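Local coordinates for CEP104 (Gallus gallus, PDB 5JO8), which is a centriolar protein whose TOG domain probably binds tubulin or microtubules, at residues C131-L136 and L170-V175. Residues are numbered along the deposited sequence; the frame is centred on the assembly and turned at random.
Sequences CVEKTL and LQIVPV
Val132 and Leu136, one helical turn apart, meet Ile172 and Val173 through apolar contacts, mostly methyl to methyl; no hydrogen bond joins the two segments. Val132 CG1 stands 3.7 Å from Ile172 CG2 and 4.1 Å from Val173 CG2, so one methyl serves both neighbours. It gets there because CG1 lies anti to the backbone N (chi1 178°), while Ile172 offers the branch that is likewise anti to its own N. Leu136 contributes its CD2 methyl, which rests 4.0 Å from Val173 CA and at a similar distance from Val173 CG2, touching backbone as well as side chain. These separations are ordinary van der Waals distances. The contact joins helix 125-142 to the start of the short helix 173-177, on which residues 173-175 already lie, with helix 148-163 between them in the chain, consistent with the HEAT-repeat array of TOG domains. Helix 148-163 closes over the same site, its Ile158 touching both Leu136 and Val173, and Ile114 of helix 100-121 packs on Val132. A polar group borders the apolar patch at the exposed Glu133. Its chain bends at chi2 (-71°), which brings OE2 to 3.4 Å from Ile172 CG2, a carboxylate oxygen against a methyl. Trimming Ile172 back to an alanine removes CG2, CG1 and CD1, which would probably leave a gap beside Val132 CG1 and take away the apolar surface along which the Glu133 carboxylate lies. Within the helix, Thr135 OG1 donates to Cys131 O at 2.8 Å, tilted 22° from the carbonyl plane, and Val132 O accepts from the backbone N of both Thr135 and Leu136.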
loop_
_atom_site.group_PDB
_atom_site.type_symbol
_atom_site.label_atom_id
_atom_site.label_comp_id
_atom_site.label_asym_id
_atom_site.label_seq_id
_atom_site.Cartn_x
_atom_site.Cartn_y
_atom_site.Cartn_z
ATOM N N CYS A 131 -0.381 -4.644 10.787
ATOM C CA CYS A 131 0.618 -4.963 9.755
ATOM C C CYS A 131 0.407 -4.132 8.502
ATOM O O CYS A 131 1.369 -3.607 7.928
ATOM C CB CYS A 131 0.570 -6.436 9.355
ATOM S SG CYS A 131 1.055 -7.574 10.683
ATOM N N VAL A 132 -0.841 -4.054 8.064
ATOM C CA VAL A 132 -1.171 -3.310 6.846
ATOM C C VAL A 132 -0.968 -1.810 7.069
ATOM O O VAL A 132 -0.333 -1.139 6.256
ATOM C CB VAL A 132 -2.595 -3.612 6.346
ATOM C CG1 VAL A 132 -2.910 -2.774 5.103
ATOM C CG2 VAL A 132 -2.746 -5.091 6.029
ATOM N N GLU A 133 -1.481 -1.272 8.170
ATOM C CA GLU A 133 -1.400 0.170 8.399
ATOM C C GLU A 133 0.037 0.664 8.531
ATOM O O GLU A 133 0.349 1.774 8.114
ATOM C CB GLU A 133 -2.194 0.571 9.644
ATOM C CG GLU A 133 -3.700 0.364 9.539
ATOM C CD GLU A 133 -4.383 1.355 8.598
ATOM O OE1 GLU A 133 -3.719 2.297 8.124
ATOM O OE2 GLU A 133 -5.594 1.195 8.344
ATOM N N LYS A 134 0.915 -0.158 9.094
ATOM C CA LYS A 134 2.295 0.261 9.310
ATOM C C LYS A 134 3.160 0.166 8.058
ATOM O O LYS A 134 4.245 0.744 8.013
ATOM C CB LYS A 134 2.941 -0.544 10.447
ATOM C CG LYS A 134 2.350 -0.270 11.825
ATOM C CD LYS A 134 2.492 1.195 12.190
ATOM C CE LYS A 134 1.776 1.495 13.499
ATOM N NZ LYS A 134 1.871 2.934 13.879
ATOM N N THR A 135 2.703 -0.585 7.061
ATOM C CA THR A 135 3.523 -0.844 5.882
ATOM C C THR A 135 2.984 -0.249 4.582
ATOM O O THR A 135 3.762 0.103 3.694
ATOM C CB THR A 135 3.753 -2.354 5.678
ATOM O OG1 THR A 135 2.499 -3.009 5.450
ATOM C CG2 THR A 135 4.419 -2.949 6.912
ATOM N N LEU A 136 1.669 -0.150 4.461
ATOM C CA LEU A 136 1.085 0.361 3.220
ATOM C C LEU A 136 1.599 1.748 2.816
ATOM O O LEU A 136 1.870 1.965 1.631
ATOM C CB LEU A 136 -0.447 0.325 3.287
ATOM C CG LEU A 136 -1.191 0.702 1.998
ATOM C CD1 LEU A 136 -0.736 -0.143 0.799
ATOM C CD2 LEU A 136 -2.683 0.544 2.238
ATOM N N LEU A 170 -10.861 -6.454 5.810
ATOM C CA LEU A 170 -10.525 -5.266 6.594
ATOM C C LEU A 170 -10.877 -3.962 5.884
ATOM O O LEU A 170 -11.000 -2.912 6.522
ATOM C CB LEU A 170 -9.041 -5.249 6.940
ATOM C CG LEU A 170 -8.521 -6.415 7.776
ATOM C CD1 LEU A 170 -7.018 -6.265 7.968
ATOM C CD2 LEU A 170 -9.260 -6.459 9.107
ATOM N N GLN A 171 -10.989 -4.024 4.558
ATOM C CA GLN A 171 -11.338 -2.858 3.748
ATOM C C GLN A 171 -10.417 -1.660 3.997
ATOM O O GLN A 171 -10.862 -0.514 4.038
ATOM C CB GLN A 171 -12.806 -2.484 3.974
ATOM C CG GLN A 171 -13.753 -3.627 3.655
ATOM C CD GLN A 171 -15.166 -3.375 4.136
ATOM O OE1 GLN A 171 -15.379 -2.723 5.157
ATOM N NE2 GLN A 171 -16.138 -3.897 3.403
ATOM N N ILE A 172 -9.127 -1.943 4.157
ATOM C CA ILE A 172 -8.134 -0.933 4.503
ATOM C C ILE A 172 -7.510 -0.391 3.235
ATOM O O ILE A 172 -7.395 0.811 3.047
ATOM C CB ILE A 172 -7.029 -1.519 5.428
ATOM C CG1 ILE A 172 -7.572 -1.781 6.831
ATOM C CG2 ILE A 172 -5.815 -0.585 5.495
ATOM C CD1 ILE A 172 -6.583 -2.521 7.725
ATOM N N VAL A 173 -7.090 -1.303 2.373
ATOM C CA VAL A 173 -6.309 -0.900 1.210
ATOM C C VAL A 173 -7.072 0.057 0.293
ATOM O O VAL A 173 -6.533 1.100 -0.068
ATOM C CB VAL A 173 -5.690 -2.099 0.479
ATOM C CG1 VAL A 173 -4.885 -1.619 -0.710
ATOM C CG2 VAL A 173 -4.798 -2.886 1.436
ATOM N N PRO A 174 -8.330 -0.273 -0.065
ATOM C CA PRO A 174 -9.037 0.658 -0.960
ATOM C C PRO A 174 -9.205 2.065 -0.400
ATOM O O PRO A 174 -9.063 3.055 -1.121
ATOM C CB PRO A 174 -10.403 -0.017 -1.140
ATOM C CG PRO A 174 -10.082 -1.461 -1.057
ATOM C CD PRO A 174 -9.065 -1.546 0.060
ATOM N N VAL A 175 -9.499 2.154 0.894
ATOM C CA VAL A 175 -9.678 3.441 1.539
ATOM C C VAL A 175 -8.397 4.266 1.507
ATOM O O VAL A 175 -8.431 5.467 1.231
ATOM C CB VAL A 175 -10.212 3.264 2.973
ATOM C CG1 VAL A 175 -10.380 4.618 3.644
ATOM C CG2 VAL A 175 -11.528 2.508 2.936
#